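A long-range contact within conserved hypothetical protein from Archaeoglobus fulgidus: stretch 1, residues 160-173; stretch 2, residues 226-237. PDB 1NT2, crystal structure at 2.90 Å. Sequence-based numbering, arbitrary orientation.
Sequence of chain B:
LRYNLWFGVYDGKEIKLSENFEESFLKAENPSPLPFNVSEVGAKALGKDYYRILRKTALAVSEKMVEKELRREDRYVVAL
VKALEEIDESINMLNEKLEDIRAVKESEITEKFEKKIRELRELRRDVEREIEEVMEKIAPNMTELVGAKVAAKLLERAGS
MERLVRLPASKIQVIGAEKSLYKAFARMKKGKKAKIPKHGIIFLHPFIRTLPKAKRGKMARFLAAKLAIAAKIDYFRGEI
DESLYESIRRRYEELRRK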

# COMPACT_ATOMS: atom_id res chain seq x y z
N SER B 160 11.67 1.54 21.32
CA SER B 160 11.71 2.38 22.51
C SER B 160 13.14 2.40 22.98
O SER B 160 13.98 1.76 22.36
N MET B 161 13.41 3.12 24.06
CA MET B 161 14.78 3.17 24.57
C MET B 161 15.23 1.82 25.05
O MET B 161 16.15 1.24 24.48
N GLU B 162 14.58 1.29 26.09
CA GLU B 162 14.99 -0.01 26.61
C GLU B 162 14.98 -1.09 25.53
O GLU B 162 15.77 -2.03 25.58
N ARG B 163 14.10 -0.94 24.55
CA ARG B 163 14.02 -1.90 23.45
C ARG B 163 15.26 -1.82 22.57
O ARG B 163 15.67 -2.82 21.97
N LEU B 164 15.86 -0.63 22.47
CA LEU B 164 17.04 -0.41 21.64
C LEU B 164 18.31 -0.76 22.39
O LEU B 164 19.22 -1.40 21.86
N VAL B 165 18.35 -0.32 23.64
CA VAL B 165 19.50 -0.52 24.51
C VAL B 165 19.96 -1.97 24.60
O VAL B 165 21.08 -2.24 25.04
N ARG B 166 19.12 -2.91 24.18
CA ARG B 166 19.48 -4.33 24.24
C ARG B 166 19.75 -4.91 22.84
O ARG B 166 19.78 -6.12 22.66
N LEU B 167 19.94 -4.03 21.86
CA LEU B 167 20.20 -4.46 20.50
C LEU B 167 21.70 -4.67 20.29
O LEU B 167 22.51 -3.86 20.75
N PRO B 168 22.09 -5.76 19.61
CA PRO B 168 23.51 -6.03 19.36
C PRO B 168 24.02 -4.98 18.39
O PRO B 168 23.25 -4.33 17.70
N ALA B 169 25.34 -4.80 18.35
CA ALA B 169 25.91 -3.82 17.45
C ALA B 169 25.69 -4.23 16.00
O ALA B 169 25.72 -3.40 15.10
N SER B 170 25.47 -5.52 15.79
CA SER B 170 25.26 -6.06 14.45
C SER B 170 23.85 -5.79 13.93
O SER B 170 23.65 -5.65 12.73
N LYS B 171 22.88 -5.74 14.82
CA LYS B 171 21.51 -5.47 14.42
C LYS B 171 21.38 -3.96 14.20
O LYS B 171 20.49 -3.50 13.49
N ILE B 172 22.28 -3.20 14.81
CA ILE B 172 22.28 -1.74 14.69
C ILE B 172 22.78 -1.28 13.32
O ILE B 172 22.21 -0.37 12.72
N GLN B 173 23.84 -1.90 12.83
CA GLN B 173 24.36 -1.51 11.53
C GLN B 173 23.54 -2.17 10.44
O GLN B 173 24.04 -2.41 9.34
N LYS B 226 30.17 1.24 19.30
CA LYS B 226 30.17 2.40 20.18
C LYS B 226 28.80 3.08 20.21
O LYS B 226 28.45 3.73 21.20
N LEU B 227 27.99 2.94 19.15
CA LEU B 227 26.68 3.60 19.17
C LEU B 227 25.78 2.94 20.19
O LEU B 227 25.10 3.62 20.96
N ALA B 228 25.78 1.61 20.20
CA ALA B 228 24.98 0.86 21.15
C ALA B 228 25.32 1.33 22.56
O ALA B 228 24.44 1.41 23.42
N ILE B 229 26.60 1.65 22.79
CA ILE B 229 27.05 2.14 24.10
C ILE B 229 26.46 3.51 24.38
O ILE B 229 25.97 3.77 25.49
N ALA B 230 26.52 4.39 23.39
CA ALA B 230 25.98 5.74 23.49
C ALA B 230 24.52 5.62 23.92
O ALA B 230 24.05 6.31 24.83
N ALA B 231 23.81 4.72 23.25
CA ALA B 231 22.40 4.47 23.52
C ALA B 231 22.16 4.11 24.99
O ALA B 231 21.20 4.57 25.60
N LYS B 232 23.04 3.28 25.55
CA LYS B 232 22.90 2.87 26.95
C LYS B 232 23.21 4.01 27.89
O LYS B 232 22.50 4.26 28.87
N ILE B 233 24.29 4.71 27.59
CA ILE B 233 24.68 5.82 28.43
C ILE B 233 23.64 6.94 28.40
O ILE B 233 23.43 7.61 29.39
N ASP B 234 22.97 7.13 27.26
CA ASP B 234 21.94 8.15 27.16
C ASP B 234 20.77 7.81 28.09
O ASP B 234 20.31 8.64 28.89
N TYR B 235 20.30 6.58 27.95
CA TYR B 235 19.18 6.03 28.69
C TYR B 235 19.36 5.88 30.21
O TYR B 235 18.39 5.95 30.96
N PHE B 236 20.59 5.69 30.67
CA PHE B 236 20.83 5.51 32.10
C PHE B 236 21.55 6.67 32.79
O PHE B 236 21.47 6.82 34.02
N ARG B 237 22.27 7.46 32.00
CA ARG B 237 23.02 8.62 32.48
C ARG B 237 22.29 9.91 32.09
O ARG B 237 21.98 10.74 32.94

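Helices that pack without cross-linking hydrogen bonds must rely on shape, and the contact between residues 160-173 and 226-237 is a compact example. The short helix 161-165 runs at 146° to helix 226-236, their axes approaching to 9.4 Å, and no hydrogen bond joins the two stretches.

The principal bump is Val165. Its chi1 of 106° lies between the usual wells, and its side chain sits as a knob in a hollow formed by Ala231, Lys232, Tyr235 and Phe236. Val165 CG2 lies 3.3 Å from Lys232 CA, close enough to rest against the helix backbone, and 4.1 Å from both Tyr235 CD1 and Phe236 CE2. Lys232, t at chi1 and chi2 but m at chi3, contributes the base of its side chain here, while its end leads away to a polar partner elsewhere in the structure.

One turn along, Tyr235 (chi1 t) offers a flat surface. Met161 is m at both chi1 and chi2; its CA-to-CB bond points toward the other stretch and lays CB over one face of the ring, 3.7 Å from the Tyr235 centroid, a CH-pi contact. Its chain then continues past the ring, so that Met161 CE comes to 4.0 Å from Asp234 CB. The Tyr235 hydroxyl reaches Glu162, with Tyr235 OH 3.3 Å from Glu162 CB, and is itself hydrogen-bonded elsewhere. Within stretch 1, Glu162 OE2 forms a salt bridge with Arg166 NH2 at 3.1 Å, its hydrogen bond weak; OE1 is bonded elsewhere in the structure.

Alanines line the rest of the contact. Beside the Val165 hollow, Ala231 CB meets Leu164 CD2 at 4.0 Å, the leucine being t at chi1 and p at chi2. Nearer the start of stretch 2, Ile172, m,t, presses CD1 tightly against Ala228 CB at 3.3 Å; Ile172 CG2 meets Leu227 CD2 more loosely, at 4.4 Å. Knob, covered ring face and alanine contacts belong to an interface burying 550 Å², both sides summed.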

# COMPACT_ATOMS: atom_id res chain seq x y z
CB SER B 160 10.84 1.78 23.60
OG SER B 160 11.20 0.42 23.82
CB MET B 161 14.93 4.20 25.69
CG MET B 161 15.15 5.62 25.19
SD MET B 161 16.73 5.86 24.35
CE MET B 161 17.58 7.00 25.49
CB GLU B 162 14.11 -0.42 27.79
CG GLU B 162 12.64 -0.67 27.48
CD GLU B 162 11.96 -1.55 28.54
OE1 GLU B 162 12.00 -1.18 29.75
OE2 GLU B 162 11.41 -2.61 28.17
CB ARG B 163 12.78 -1.63 22.60
CG ARG B 163 11.72 -2.73 22.64
CD ARG B 163 12.33 -4.09 22.30
NE ARG B 163 12.80 -4.16 20.92
CZ ARG B 163 13.56 -5.14 20.43
NH1 ARG B 163 13.95 -6.14 21.21
NH2 ARG B 163 13.92 -5.12 19.15
CB LEU B 164 17.10 1.05 21.21
CG LEU B 164 18.45 1.65 20.82
CD1 LEU B 164 18.92 1.10 19.49
CD2 LEU B 164 18.33 3.14 20.73
CB VAL B 165 19.19 0.04 25.93
CG1 VAL B 165 18.95 -1.09 26.90
CG2 VAL B 165 20.31 0.94 26.37
CB ARG B 166 18.39 -5.14 24.94
CG ARG B 166 17.17 -5.36 24.10
CD ARG B 166 16.02 -5.88 24.92
NE ARG B 166 15.58 -4.91 25.92
CZ ARG B 166 14.40 -4.95 26.53
NH1 ARG B 166 13.54 -5.92 26.26
NH2 ARG B 166 14.09 -4.03 27.42
CB LEU B 167 19.70 -3.40 19.51
CG LEU B 167 18.19 -3.33 19.24
CD1 LEU B 167 17.81 -1.99 18.65
CD2 LEU B 167 17.82 -4.46 18.30
CB PRO B 168 23.49 -7.41 18.70
CG PRO B 168 22.23 -8.02 19.21
CD PRO B 168 21.26 -6.87 19.14
CB ALA B 169 27.40 -3.67 17.73
CB SER B 170 25.51 -7.55 14.46
OG SER B 170 24.72 -8.15 15.47
CB LYS B 171 20.54 -5.92 15.51
CG LYS B 171 19.10 -5.41 15.36
CD LYS B 171 18.39 -5.96 14.12
CE LYS B 171 16.96 -5.42 14.00
NZ LYS B 171 16.05 -5.83 15.11
CB ILE B 172 23.16 -1.11 15.79
CG1 ILE B 172 22.44 -1.22 17.14
CG2 ILE B 172 23.48 0.32 15.44
CD1 ILE B 172 23.27 -0.74 18.32
CB GLN B 173 25.82 -1.91 11.41
CG GLN B 173 26.07 -3.38 11.23
CD GLN B 173 27.52 -3.67 10.94
OE1 GLN B 173 27.91 -4.81 10.70
NE2 GLN B 173 28.35 -2.63 10.95
CB LYS B 226 31.27 3.38 19.74
CG LYS B 226 32.70 2.83 19.87
CD LYS B 226 33.14 2.65 21.32
CE LYS B 226 34.43 1.83 21.45
NZ LYS B 226 34.25 0.37 21.14
CB LEU B 227 26.01 3.56 17.79
CG LEU B 227 24.99 4.69 17.60
CD1 LEU B 227 25.68 6.04 17.75
CD2 LEU B 227 24.34 4.59 16.25
CB ALA B 228 25.25 -0.64 21.01
CB ILE B 229 28.59 2.27 24.18
CG1 ILE B 229 29.24 0.89 24.26
CG2 ILE B 229 28.96 3.08 25.41
CD1 ILE B 229 28.93 0.13 25.57
CB ALA B 230 26.06 6.43 22.14
CB ALA B 231 21.90 3.34 22.62
CB LYS B 232 23.82 1.70 27.26
CG LYS B 232 23.69 1.21 28.68
CD LYS B 232 24.85 0.31 29.06
CE LYS B 232 24.88 -0.99 28.25
NZ LYS B 232 25.99 -1.87 28.71
CB ILE B 233 26.06 6.33 28.01
CG1 ILE B 233 27.04 5.15 28.01
CG2 ILE B 233 26.53 7.43 28.96
CD1 ILE B 233 28.45 5.50 27.69
CB ASP B 234 21.38 8.21 25.74
CG ASP B 234 22.30 8.92 24.78
OD1 ASP B 234 22.68 10.07 25.09
OD2 ASP B 234 22.63 8.34 23.72
CB TYR B 235 18.83 4.67 28.05
CG TYR B 235 17.57 4.00 28.54
CD1 TYR B 235 17.57 2.65 28.87
CD2 TYR B 235 16.38 4.71 28.67
CE1 TYR B 235 16.43 2.01 29.33
CE2 TYR B 235 15.22 4.08 29.13
CZ TYR B 235 15.26 2.73 29.46
OH TYR B 235 14.14 2.09 29.95
CB PHE B 236 21.62 4.23 32.33
CG PHE B 236 20.88 3.00 31.91
CD1 PHE B 236 19.73 2.61 32.57
CD2 PHE B 236 21.33 2.24 30.83
CE1 PHE B 236 19.02 1.48 32.17
CE2 PHE B 236 20.63 1.11 30.42
CZ PHE B 236 19.48 0.72 31.09
CB ARG B 237 24.42 8.65 31.84
CG ARG B 237 25.58 8.23 32.73
CD ARG B 237 26.26 9.43 33.36
NE ARG B 237 25.37 10.16 34.26
CZ ARG B 237 25.74 11.17 35.03
NH1 ARG B 237 27.00 11.59 35.01
NH2 ARG B 237 24.86 11.76 35.82